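Local coordinates for nickel ABC transporter (Nickel-binding protein) (Bacillus halodurans, PDB 3T66) that probably serves as the extracytoplasmic solute-binding component of an ABC transporter, capturing nickel or peptide-like ligands for import, at residues Y396-T401 against D423-T428; L137-V142 against S389-A394; N24-H29 against Y34-A39. All coordinates share one frame; numbering follows the deposited sequence.

Contact 1 of 3, residues Y396-T401 against D423-T428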
ATOM      1  N   TYR A 396       4.956 -11.169   3.137  1.00 47.78           N
ATOM      2  CA  TYR A 396       5.327 -10.540   4.381  1.00 48.32           C
ATOM      3  C   TYR A 396       4.097 -10.359   5.237  1.00 48.47           C
ATOM      4  O   TYR A 396       4.107 -10.715   6.406  1.00 49.55           O
ATOM      5  CB  TYR A 396       6.064  -9.204   4.229  1.00 48.39           C
ATOM      6  CG  TYR A 396       6.314  -8.584   5.603  1.00 52.16           C
ATOM      7  CD1 TYR A 396       7.484  -8.882   6.350  1.00 53.58           C
ATOM      8  CD2 TYR A 396       5.325  -7.763   6.205  1.00 56.89           C
ATOM      9  CE1 TYR A 396       7.679  -8.352   7.623  1.00 54.80           C
ATOM     10  CE2 TYR A 396       5.498  -7.233   7.476  1.00 57.95           C
ATOM     11  CZ  TYR A 396       6.671  -7.523   8.175  1.00 59.08           C
ATOM     12  OH  TYR A 396       6.786  -6.972   9.430  1.00 62.26           O
ATOM     13  N   TYR A 397       3.033  -9.810   4.685  1.00 48.33           N
ATOM     14  CA  TYR A 397       1.871  -9.535   5.531  1.00 48.22           C
ATOM     15  C   TYR A 397       1.357 -10.795   6.217  1.00 48.64           C
ATOM     16  O   TYR A 397       1.069 -10.823   7.435  1.00 48.96           O
ATOM     17  CB  TYR A 397       0.761  -8.961   4.681  1.00 47.30           C
ATOM     18  CG  TYR A 397      -0.565  -9.034   5.330  1.00 46.25           C
ATOM     19  CD1 TYR A 397      -0.862  -8.229   6.427  1.00 44.75           C
ATOM     20  CD2 TYR A 397      -1.551  -9.905   4.843  1.00 47.58           C
ATOM     21  CE1 TYR A 397      -2.124  -8.250   7.032  1.00 45.89           C
ATOM     22  CE2 TYR A 397      -2.830  -9.970   5.446  1.00 48.28           C
ATOM     23  CZ  TYR A 397      -3.122  -9.119   6.544  1.00 48.43           C
ATOM     24  OH  TYR A 397      -4.378  -9.144   7.152  1.00 45.35           O
ATOM     25  N   LEU A 398       1.225 -11.837   5.411  1.00 48.54           N
ATOM     26  CA  LEU A 398       0.518 -12.998   5.851  1.00 48.99           C
ATOM     27  C   LEU A 398       1.359 -13.626   6.886  1.00 50.25           C
ATOM     28  O   LEU A 398       0.898 -13.891   7.987  1.00 51.23           O
ATOM     29  CB  LEU A 398       0.302 -13.975   4.723  1.00 48.10           C
ATOM     30  CG  LEU A 398      -0.835 -13.599   3.806  1.00 46.13           C
ATOM     31  CD1 LEU A 398      -0.772 -14.479   2.584  1.00 46.68           C
ATOM     32  CD2 LEU A 398      -2.144 -13.725   4.502  1.00 44.24           C
ATOM     33  N   ASN A 399       2.611 -13.854   6.549  1.00 51.30           N
ATOM     34  CA  ASN A 399       3.478 -14.427   7.522  1.00 52.73           C
ATOM     35  C   ASN A 399       3.474 -13.610   8.825  1.00 53.24           C
ATOM     36  O   ASN A 399       3.295 -14.168   9.927  1.00 53.72           O
ATOM     37  CB  ASN A 399       4.877 -14.579   6.980  1.00 53.24           C
ATOM     38  CG  ASN A 399       5.672 -15.558   7.782  1.00 55.56           C
ATOM     39  OD1 ASN A 399       5.640 -16.773   7.527  1.00 59.56           O
ATOM     40  ND2 ASN A 399       6.374 -15.051   8.786  1.00 53.65           N
ATOM     41  N   ALA A 400       3.612 -12.294   8.699  1.00 53.14           N
ATOM     42  CA  ALA A 400       3.702 -11.454   9.864  1.00 53.30           C
ATOM     43  C   ALA A 400       2.448 -11.553  10.729  1.00 53.68           C
ATOM     44  O   ALA A 400       2.527 -11.543  11.965  1.00 54.38           O
ATOM     45  CB  ALA A 400       3.962 -10.042   9.472  1.00 53.38           C
ATOM     46  N   THR A 401       1.288 -11.682  10.119  1.00 53.49           N
ATOM     47  CA  THR A 401       0.065 -11.535  10.913  1.00 53.69           C
ATOM     48  C   THR A 401      -0.596 -12.863  11.349  1.00 54.26           C
ATOM     49  O   THR A 401      -1.447 -12.905  12.273  1.00 54.73           O
ATOM     50  CB  THR A 401      -0.903 -10.631  10.147  1.00 53.52           C
ATOM     51  OG1 THR A 401      -0.174  -9.469   9.700  1.00 54.37           O
ATOM     52  CG2 THR A 401      -2.041 -10.207  11.009  1.00 52.17           C
ATOM     53  N   ASP A 423       3.640 -21.749   5.308  1.00 52.56           N
ATOM     54  CA  ASP A 423       4.819 -22.571   5.087  1.00 53.75           C
ATOM     55  C   ASP A 423       5.159 -22.891   3.603  1.00 52.90           C
ATOM     56  O   ASP A 423       6.287 -22.598   3.168  1.00 53.53           O
ATOM     57  CB  ASP A 423       4.726 -23.853   5.918  1.00 54.97           C
ATOM     58  CG  ASP A 423       4.893 -23.602   7.405  1.00 58.78           C
ATOM     59  OD1 ASP A 423       5.120 -22.423   7.757  1.00 65.18           O
ATOM     60  OD2 ASP A 423       4.808 -24.565   8.218  1.00 61.99           O
ATOM     61  N   GLU A 424       4.247 -23.481   2.825  1.00 51.46           N
ATOM     62  CA  GLU A 424       4.626 -23.765   1.426  1.00 51.21           C
ATOM     63  C   GLU A 424       4.963 -22.440   0.807  1.00 50.73           C
ATOM     64  O   GLU A 424       6.011 -22.314   0.161  1.00 49.72           O
ATOM     65  CB  GLU A 424       3.564 -24.512   0.578  1.00 51.05           C
ATOM     66  N   LEU A 425       4.093 -21.447   1.067  1.00 50.50           N
ATOM     67  CA  LEU A 425       4.228 -20.119   0.459  1.00 49.54           C
ATOM     68  C   LEU A 425       5.602 -19.551   0.694  1.00 49.76           C
ATOM     69  O   LEU A 425       6.156 -19.033  -0.246  1.00 50.16           O
ATOM     70  CB  LEU A 425       3.146 -19.132   0.889  1.00 48.56           C
ATOM     71  CG  LEU A 425       3.261 -17.731   0.253  1.00 47.42           C
ATOM     72  CD1 LEU A 425       3.038 -17.747  -1.218  1.00 47.82           C
ATOM     73  CD2 LEU A 425       2.341 -16.690   0.874  1.00 45.53           C
ATOM     74  N   ASN A 426       6.151 -19.662   1.911  1.00 50.05           N
ATOM     75  CA  ASN A 426       7.498 -19.135   2.212  1.00 51.27           C
ATOM     76  C   ASN A 426       8.626 -19.969   1.556  1.00 52.00           C
ATOM     77  O   ASN A 426       9.762 -19.549   1.481  1.00 52.27           O
ATOM     78  CB  ASN A 426       7.776 -18.997   3.727  1.00 50.70           C
ATOM     79  CG  ASN A 426       6.708 -18.171   4.506  1.00 52.50           C
ATOM     80  OD1 ASN A 426       6.001 -17.303   3.959  1.00 54.74           O
ATOM     81  ND2 ASN A 426       6.615 -18.439   5.822  1.00 50.98           N
ATOM     82  N   ARG A 427       8.307 -21.164   1.099  1.00 53.10           N
ATOM     83  CA  ARG A 427       9.288 -21.991   0.426  1.00 53.80           C
ATOM     84  C   ARG A 427       9.005 -21.973  -1.081  1.00 54.72           C
ATOM     85  O   ARG A 427       9.404 -22.916  -1.785  1.00 55.30           O
ATOM     86  CB  ARG A 427       9.225 -23.433   0.971  1.00 53.61           C
ATOM     87  N   THR A 428       8.322 -20.929  -1.585  1.00 54.98           N
ATOM     88  CA  THR A 428       7.891 -20.897  -3.018  1.00 55.59           C
ATOM     89  C   THR A 428       8.334 -19.713  -3.864  1.00 56.81           C
ATOM     90  O   THR A 428       7.852 -18.576  -3.663  1.00 56.68           O
ATOM     91  CB  THR A 428       6.355 -20.931  -3.210  1.00 55.26           C
ATOM     92  OG1 THR A 428       5.773 -21.957  -2.396  1.00 56.30           O
ATOM     93  CG2 THR A 428       6.004 -21.141  -4.685  1.00 51.96           C
TER

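Contact 2 of 3, residues L137-V142 against S389-A394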
ATOM      1  N   LEU A 137      12.499  -5.130  -5.487  1.00 44.63           N
ATOM      2  CA  LEU A 137      13.105  -4.194  -6.429  1.00 42.03           C
ATOM      3  C   LEU A 137      12.118  -3.152  -6.957  1.00 41.58           C
ATOM      4  O   LEU A 137      12.488  -2.189  -7.623  1.00 41.30           O
ATOM      5  CB  LEU A 137      13.828  -4.948  -7.530  1.00 41.15           C
ATOM      6  CG  LEU A 137      14.917  -5.876  -6.992  1.00 39.55           C
ATOM      7  CD1 LEU A 137      15.593  -6.694  -8.089  1.00 37.54           C
ATOM      8  CD2 LEU A 137      15.955  -5.086  -6.199  1.00 39.36           C
ATOM      9  N   VAL A 138      10.854  -3.330  -6.619  1.00 41.40           N
ATOM     10  CA  VAL A 138       9.842  -2.357  -6.963  1.00 41.37           C
ATOM     11  C   VAL A 138       9.998  -1.060  -6.139  1.00 41.49           C
ATOM     12  O   VAL A 138       9.587  -0.001  -6.579  1.00 41.65           O
ATOM     13  CB  VAL A 138       8.454  -2.948  -6.684  1.00 41.99           C
ATOM     14  CG1 VAL A 138       7.320  -1.944  -6.995  1.00 42.48           C
ATOM     15  CG2 VAL A 138       8.243  -4.242  -7.413  1.00 39.49           C
ATOM     16  N   ASN A 139      10.594  -1.161  -4.954  1.00 41.26           N
ATOM     17  CA  ASN A 139      10.679  -0.063  -4.029  1.00 41.46           C
ATOM     18  C   ASN A 139      11.334   1.080  -4.713  1.00 42.15           C
ATOM     19  O   ASN A 139      12.462   0.959  -5.181  1.00 42.49           O
ATOM     20  CB  ASN A 139      11.559  -0.443  -2.862  1.00 42.03           C
ATOM     21  CG  ASN A 139      11.139   0.212  -1.561  1.00 42.64           C
ATOM     22  OD1 ASN A 139      10.978   1.422  -1.470  1.00 42.14           O
ATOM     23  ND2 ASN A 139      10.997  -0.607  -0.525  1.00 42.07           N
ATOM     24  N   PRO A 140      10.642   2.212  -4.764  1.00 42.29           N
ATOM     25  CA  PRO A 140      11.167   3.390  -5.352  1.00 42.44           C
ATOM     26  C   PRO A 140      12.538   3.727  -4.851  1.00 43.68           C
ATOM     27  O   PRO A 140      13.283   4.410  -5.537  1.00 44.47           O
ATOM     28  CB  PRO A 140      10.165   4.409  -4.932  1.00 42.48           C
ATOM     29  CG  PRO A 140       8.910   3.676  -5.154  1.00 42.72           C
ATOM     30  CD  PRO A 140       9.201   2.340  -4.531  1.00 41.97           C
ATOM     31  N   ASN A 141      12.885   3.217  -3.680  1.00 45.22           N
ATOM     32  CA  ASN A 141      14.220   3.356  -3.078  1.00 45.93           C
ATOM     33  C   ASN A 141      15.338   2.842  -3.858  1.00 45.95           C
ATOM     34  O   ASN A 141      16.473   3.180  -3.577  1.00 46.78           O
ATOM     35  CB  ASN A 141      14.301   2.425  -1.905  1.00 46.69           C
ATOM     36  CG  ASN A 141      13.661   2.981  -0.766  1.00 50.30           C
ATOM     37  OD1 ASN A 141      13.320   4.183  -0.795  1.00 55.89           O
ATOM     38  ND2 ASN A 141      13.435   2.165   0.263  1.00 49.55           N
ATOM     39  N   VAL A 142      15.041   1.886  -4.718  1.00 45.14           N
ATOM     40  CA  VAL A 142      16.070   1.167  -5.336  1.00 44.39           C
ATOM     41  C   VAL A 142      15.991   1.570  -6.762  1.00 44.42           C
ATOM     42  O   VAL A 142      16.358   0.835  -7.660  1.00 44.81           O
ATOM     43  CB  VAL A 142      15.830  -0.296  -5.205  1.00 44.31           C
ATOM     44  CG1 VAL A 142      17.070  -1.025  -5.618  1.00 46.00           C
ATOM     45  CG2 VAL A 142      15.556  -0.638  -3.816  1.00 43.97           C
ATOM     46  N   SER A 389      -0.335  -5.675   0.770  1.00 50.99           N
ATOM     47  CA  SER A 389       0.307  -6.128  -0.445  1.00 51.86           C
ATOM     48  C   SER A 389       1.111  -4.968  -1.035  1.00 53.11           C
ATOM     49  O   SER A 389       0.769  -4.401  -2.094  1.00 53.54           O
ATOM     50  CB  SER A 389      -0.741  -6.623  -1.404  1.00 51.06           C
ATOM     51  OG  SER A 389      -1.725  -5.630  -1.566  1.00 51.39           O
ATOM     52  N   PRO A 390       2.219  -4.630  -0.365  1.00 53.99           N
ATOM     53  CA  PRO A 390       2.869  -3.326  -0.537  1.00 53.97           C
ATOM     54  C   PRO A 390       3.386  -3.145  -1.964  1.00 53.65           C
ATOM     55  O   PRO A 390       3.306  -2.016  -2.523  1.00 53.86           O
ATOM     56  CB  PRO A 390       4.049  -3.376   0.450  1.00 53.68           C
ATOM     57  CG  PRO A 390       3.949  -4.734   1.166  1.00 54.87           C
ATOM     58  CD  PRO A 390       3.125  -5.605   0.260  1.00 54.53           C
ATOM     59  N   ARG A 391       3.929  -4.214  -2.552  1.00 52.21           N
ATOM     60  CA  ARG A 391       4.241  -4.101  -3.958  1.00 51.17           C
ATOM     61  C   ARG A 391       3.896  -5.323  -4.701  1.00 51.21           C
ATOM     62  O   ARG A 391       4.733  -5.936  -5.356  1.00 52.20           O
ATOM     63  CB  ARG A 391       5.641  -3.577  -4.229  1.00 50.71           C
ATOM     64  CG  ARG A 391       6.695  -4.194  -3.466  1.00 50.21           C
ATOM     65  CD  ARG A 391       7.528  -3.176  -2.759  1.00 48.06           C
ATOM     66  NE  ARG A 391       8.219  -3.967  -1.759  1.00 50.94           N
ATOM     67  CZ  ARG A 391       8.345  -3.670  -0.474  1.00 49.77           C
ATOM     68  NH1 ARG A 391       8.980  -4.533   0.305  1.00 51.33           N
ATOM     69  NH2 ARG A 391       7.895  -2.523   0.017  1.00 46.29           N
ATOM     70  N   GLY A 392       2.625  -5.686  -4.582  1.00 50.98           N
ATOM     71  CA  GLY A 392       2.077  -6.842  -5.266  1.00 49.42           C
ATOM     72  C   GLY A 392       2.309  -8.190  -4.657  1.00 48.62           C
ATOM     73  O   GLY A 392       1.929  -9.174  -5.257  1.00 48.76           O
ATOM     74  N   ASP A 393       2.929  -8.242  -3.485  1.00 48.48           N
ATOM     75  CA  ASP A 393       3.213  -9.516  -2.818  1.00 48.91           C
ATOM     76  C   ASP A 393       2.609  -9.483  -1.403  1.00 48.52           C
ATOM     77  O   ASP A 393       2.644  -8.435  -0.729  1.00 49.04           O
ATOM     78  CB  ASP A 393       4.722  -9.807  -2.772  1.00 49.00           C
ATOM     79  CG  ASP A 393       5.036 -11.277  -2.408  1.00 53.35           C
ATOM     80  OD1 ASP A 393       5.095 -12.136  -3.333  1.00 60.90           O
ATOM     81  OD2 ASP A 393       5.219 -11.597  -1.201  1.00 54.69           O
ATOM     82  N   ALA A 394       2.044 -10.607  -0.959  1.00 47.14           N
ATOM     83  CA  ALA A 394       1.385 -10.610   0.306  1.00 45.93           C
ATOM     84  C   ALA A 394       2.097 -11.469   1.280  1.00 46.13           C
ATOM     85  O   ALA A 394       1.622 -11.604   2.404  1.00 46.53           O
ATOM     86  CB  ALA A 394       0.002 -11.080   0.163  1.00 46.36           C
TER

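Contact 3 of 3, residues N24-H29 against Y34-A39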
ATOM      1  N   ASN A  24      13.846  17.672   1.320  1.00 55.85           N
ATOM      2  CA  ASN A  24      14.993  18.562   1.091  1.00 56.52           C
ATOM      3  C   ASN A  24      16.078  17.804   0.369  1.00 56.55           C
ATOM      4  O   ASN A  24      17.220  18.286   0.209  1.00 56.05           O
ATOM      5  CB  ASN A  24      15.609  19.063   2.409  1.00 57.07           C
ATOM      6  CG  ASN A  24      14.648  19.862   3.269  1.00 56.26           C
ATOM      7  OD1 ASN A  24      13.547  20.236   2.865  1.00 54.14           O
ATOM      8  ND2 ASN A  24      15.093  20.140   4.479  1.00 57.43           N
ATOM      9  N   SER A  25      15.725  16.579  -0.001  1.00 56.49           N
ATOM     10  CA  SER A  25      16.657  15.712  -0.676  1.00 56.31           C
ATOM     11  C   SER A  25      15.993  15.119  -1.886  1.00 55.76           C
ATOM     12  O   SER A  25      14.783  15.013  -1.928  1.00 55.52           O
ATOM     13  CB  SER A  25      17.127  14.619   0.246  1.00 55.84           C
ATOM     14  OG  SER A  25      18.068  13.844  -0.454  1.00 57.34           O
ATOM     15  N   LEU A  26      16.788  14.786  -2.889  1.00 55.37           N
ATOM     16  CA  LEU A  26      16.284  13.997  -3.998  1.00 55.32           C
ATOM     17  C   LEU A  26      17.223  12.831  -4.192  1.00 55.74           C
ATOM     18  O   LEU A  26      17.355  12.286  -5.287  1.00 56.61           O
ATOM     19  CB  LEU A  26      16.147  14.816  -5.292  1.00 54.67           C
ATOM     20  CG  LEU A  26      15.110  15.940  -5.293  1.00 54.10           C
ATOM     21  CD1 LEU A  26      15.260  16.848  -6.491  1.00 54.36           C
ATOM     22  CD2 LEU A  26      13.749  15.392  -5.284  1.00 53.30           C
ATOM     23  N   ASP A  27      17.888  12.432  -3.131  1.00 55.56           N
ATOM     24  CA  ASP A  27      18.617  11.211  -3.236  1.00 55.93           C
ATOM     25  C   ASP A  27      17.649  10.007  -3.191  1.00 56.55           C
ATOM     26  O   ASP A  27      17.179   9.634  -2.102  1.00 56.70           O
ATOM     27  CB  ASP A  27      19.617  11.132  -2.122  1.00 55.44           C
ATOM     28  CG  ASP A  27      20.504   9.949  -2.255  1.00 56.70           C
ATOM     29  OD1 ASP A  27      21.562   9.956  -1.606  1.00 58.49           O
ATOM     30  OD2 ASP A  27      20.161   9.012  -3.017  1.00 58.70           O
ATOM     31  N   PRO A  28      17.374   9.366  -4.353  1.00 56.62           N
ATOM     32  CA  PRO A  28      16.383   8.280  -4.354  1.00 57.18           C
ATOM     33  C   PRO A  28      16.724   7.190  -3.357  1.00 57.77           C
ATOM     34  O   PRO A  28      15.875   6.393  -2.983  1.00 58.42           O
ATOM     35  CB  PRO A  28      16.492   7.730  -5.765  1.00 56.54           C
ATOM     36  CG  PRO A  28      17.888   8.006  -6.146  1.00 56.09           C
ATOM     37  CD  PRO A  28      18.145   9.369  -5.599  1.00 56.20           C
ATOM     38  N   HIS A  29      17.966   7.172  -2.917  1.00 58.85           N
ATOM     39  CA  HIS A  29      18.382   6.190  -1.941  1.00 60.51           C
ATOM     40  C   HIS A  29      18.118   6.518  -0.480  1.00 61.88           C
ATOM     41  O   HIS A  29      17.718   5.638   0.260  1.00 62.32           O
ATOM     42  CB  HIS A  29      19.831   5.798  -2.166  1.00 59.82           C
ATOM     43  CG  HIS A  29      20.051   5.156  -3.494  1.00 59.81           C
ATOM     44  ND1 HIS A  29      21.290   5.067  -4.088  1.00 58.68           N
ATOM     45  CD2 HIS A  29      19.170   4.615  -4.369  1.00 58.75           C
ATOM     46  CE1 HIS A  29      21.169   4.478  -5.265  1.00 59.41           C
ATOM     47  NE2 HIS A  29      19.891   4.197  -5.461  1.00 59.71           N
ATOM     48  N   TYR A  34       9.934   9.231  -2.071  1.00 61.51           N
ATOM     49  CA  TYR A  34       9.826   8.548  -3.362  1.00 59.80           C
ATOM     50  C   TYR A  34       9.619   9.481  -4.504  1.00 58.42           C
ATOM     51  O   TYR A  34       9.195   9.079  -5.581  1.00 59.04           O
ATOM     52  CB  TYR A  34       8.729   7.499  -3.369  1.00 59.97           C
ATOM     53  CG  TYR A  34       8.887   6.413  -2.338  1.00 61.19           C
ATOM     54  CD1 TYR A  34      10.084   6.233  -1.647  1.00 61.70           C
ATOM     55  CD2 TYR A  34       7.830   5.553  -2.057  1.00 62.19           C
ATOM     56  CE1 TYR A  34      10.215   5.232  -0.699  1.00 63.71           C
ATOM     57  CE2 TYR A  34       7.953   4.549  -1.121  1.00 63.18           C
ATOM     58  CZ  TYR A  34       9.147   4.380  -0.450  1.00 64.14           C
ATOM     59  OH  TYR A  34       9.260   3.355   0.468  1.00 65.61           O
ATOM     60  N   ILE A  35       9.955  10.731  -4.263  1.00 56.57           N
ATOM     61  CA  ILE A  35       9.667  11.798  -5.168  1.00 54.60           C
ATOM     62  C   ILE A  35      10.433  11.620  -6.459  1.00 53.18           C
ATOM     63  O   ILE A  35       9.886  11.842  -7.526  1.00 53.20           O
ATOM     64  CB  ILE A  35       9.946  13.114  -4.482  1.00 54.61           C
ATOM     65  CG1 ILE A  35       9.112  13.146  -3.164  1.00 55.53           C
ATOM     66  CG2 ILE A  35       9.788  14.281  -5.462  1.00 54.99           C
ATOM     67  CD1 ILE A  35       8.112  14.336  -2.908  1.00 54.31           C
ATOM     68  N   PRO A  36      11.683  11.164  -6.382  1.00 51.89           N
ATOM     69  CA  PRO A  36      12.377  10.924  -7.651  1.00 50.86           C
ATOM     70  C   PRO A  36      11.545  10.151  -8.652  1.00 50.02           C
ATOM     71  O   PRO A  36      11.371  10.596  -9.795  1.00 50.73           O
ATOM     72  CB  PRO A  36      13.582  10.119  -7.216  1.00 50.76           C
ATOM     73  CG  PRO A  36      13.925  10.772  -5.879  1.00 51.14           C
ATOM     74  CD  PRO A  36      12.601  11.073  -5.230  1.00 51.41           C
ATOM     75  N   VAL A  37      11.006   9.021  -8.223  1.00 48.86           N
ATOM     76  CA  VAL A  37      10.166   8.207  -9.083  1.00 47.44           C
ATOM     77  C   VAL A  37       8.838   8.903  -9.369  1.00 46.50           C
ATOM     78  O   VAL A  37       8.342   8.851 -10.513  1.00 45.61           O
ATOM     79  CB  VAL A  37       9.958   6.796  -8.500  1.00 47.58           C
ATOM     80  CG1 VAL A  37       8.931   5.990  -9.305  1.00 47.22           C
ATOM     81  CG2 VAL A  37      11.264   6.067  -8.485  1.00 47.30           C
ATOM     82  N   ARG A  38       8.289   9.572  -8.359  1.00 45.46           N
ATOM     83  CA  ARG A  38       7.002  10.262  -8.528  1.00 45.78           C
ATOM     84  C   ARG A  38       7.012  11.388  -9.573  1.00 45.21           C
ATOM     85  O   ARG A  38       6.032  11.607 -10.304  1.00 45.46           O
ATOM     86  CB  ARG A  38       6.435  10.718  -7.195  1.00 45.49           C
ATOM     87  CG  ARG A  38       6.026   9.515  -6.371  1.00 49.05           C
ATOM     88  CD  ARG A  38       5.542   9.860  -4.978  1.00 52.53           C
ATOM     89  NE  ARG A  38       5.524   8.670  -4.125  1.00 54.65           N
ATOM     90  CZ  ARG A  38       4.690   8.478  -3.106  1.00 54.54           C
ATOM     91  NH1 ARG A  38       3.775   9.375  -2.823  1.00 55.39           N
ATOM     92  NH2 ARG A  38       4.746   7.368  -2.394  1.00 53.43           N
ATOM     93  N   ALA A  39       8.143  12.058  -9.684  1.00 44.40           N
ATOM     94  CA  ALA A  39       8.247  13.172 -10.588  1.00 44.03           C
ATOM     95  C   ALA A  39       8.786  12.696 -11.907  1.00 43.63           C
ATOM     96  O   ALA A  39       8.929  13.478 -12.831  1.00 43.29           O
ATOM     97  CB  ALA A  39       9.141  14.260 -10.001  1.00 43.85           C
TER

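Contact 1 of 3, residues Y396-T401 against D423-T428
Asn426 hands one N-H of its side-chain amide to Asn399, with ND2 lying 2.6 Å from Asn399 OD1. The bond is moderately bent, the N-H...O angle being 150°, and the donor sits above the carbonyl plane of Asn399 and not on a lone pair. The two side chains meet at about a right angle with their amide planes 60° apart, so this is a crossed pair joined by one bond. Asn399 is extended toward its partner because its CG lies anti to the backbone N (chi1 -161°). Asparagine suits both places: it is short, uncharged, and has a donor and an acceptor to offer where the surroundings are only partly exposed.

The pair ties helix 395-402 to helix 416-426, which follow each other in the chain of this family 5 solute-binding protein, 21 residues lying between the two segments. One residue earlier on each helix, Leu398 CD1 approaches Leu425 CD2 at 4.2 Å, the side chains again crossing almost perpendicularly. Both leucines are buried and also pack on helix 431-447, Leu398 on Thr438 and Ile445, Leu425 on Leu437; their branched ends let each face two neighbours at once. Were Asn426 replaced by alanine, Asn399 OD1 would probably lose this donor and the amide of Asn399 would be freer to turn, leaving the leucine pair as the remaining touch between these two segments. At the close of the second segment, Glu424 O accepts from Arg427 N and from Thr428 OG1, which arrive from opposite faces of its plane.

Contact 2 of 3, residues L137-V142 against S389-A394
Arg391 lays the aliphatic part of its side chain along Val138: its CB is 3.6 Å from Val138 CG1, and its CG lies 3.9 Å from Val138 CB. The two side chains run past each other in opposite directions, so the overlap is lengthwise and the methylene groups of the arginine serve as a greasy stem. Its CG sits between the backbone N and the carbonyl carbon (chi1 47°), and a bend at chi2 then carries the chain over the valine and on to Asn139. Valine suits this spot because its compact, branched side chain can touch the arginine and also pack on Val46 and Val48 of strand 46-48.

The head of Arg391 reaches further. Asn139 ND2 lies over the rim of one face of the guanidinium, 3.7 Å from Arg391 NH2. The amide and guanidinium planes are 32° apart, and there is no hydrogen bond between the two groups, as expected where both present N-H. The charge finds its mate in Glu136, whose OE1 forms a salt bridge with Arg391 NH1, while Arg391 NE makes a weak hydrogen bond to Ser135 O. Arginine is thus well chosen: long enough to cross, apolar along its stem and charged at its tip. Gly392 follows with a positive phi of 81°, a conformation easily adopted by glycine, and Asp393 OD2 caps the backbone N of Gly395 as the chain turns into helix 395-402. Two loops far apart in sequence thus meet through a long arginine: 137-142, packed on strand 46-48, and the connection from strand 381-387 to helix 395-402, a long-range loop-to-loop tie within the family 5 solute-binding fold.

Contact 3 of 3, residues N24-H29 against Y34-A39
A buried, mainly apolar contact packs the loop that follows strand 14-19 against the first turn of the short helix 35-38, only a few residues further along the chain. Pro36 takes the largest share. Its CG lies 3.8 Å from Pro28 CA, and the rings meet through CB and CG, with Pro28 CB 4.0 Å from Pro36 CG; Pro28 CA and Pro36 CA are 5.8 Å apart, the nearest such pair of the two segments. The same CG also packs 3.8 Å from Leu26 O. Proline fits the start of a helix, where a backbone N-H has no preceding carbonyl to bond; Tyr34 is the N-cap, with Ile35 and Pro36 the first two residues of the helix.

Beside the prolines, Leu26 CD2 meets Ile35 CG2 at 4.1 Å, the two side chains crossing obliquely. With CG2 anti to the backbone N, the CG2 methyl of Ile35 is the branch that meets Leu26, while CG1 lies beside the backbone N (chi1 -55°). Both residues also pack on Leu173 of strand 172-177, which extends the apolar patch.

The loop carries its own polar bracing. Ser25 OG accepts from Asp27 N at 3.0 Å, nearly straight at 172°, forming an ST turn, and Asp27 fits an Asx turn with His29 N, less surely placed, while its OD1 makes a salt bridge with Arg98. Serine and aspartate suit such turns because their short side chains bring an oxygen back to the backbone. With no hydrogen bond between the two segments, their fit depends on hydrophobic shape and burial; the directional bonds lie within each segment or run to other parts of the chain.

From the N terminus the three contacts lie in series: none nests in or crosses another. Contact 3 closes a loop of four residues, folding the chain after strand 14-19 onto helix 35-38. Contact 2 spans the longest separation, 246 residues, bringing the loop before strand 162-168 to the one after strand 381-387. Contact 1 then closes 21 residues, joining two helices. Contacts 2 and 3 touch, their centres about 16 Å apart: Tyr34 OH lies 3.2 Å from Asn139 OD1, a probable hydrogen bond. Contacts 1 and 2 adjoin in sequence, and Arg434 links them, salt-bridged to Asp393 and hydrogen-bonded to Thr428 O.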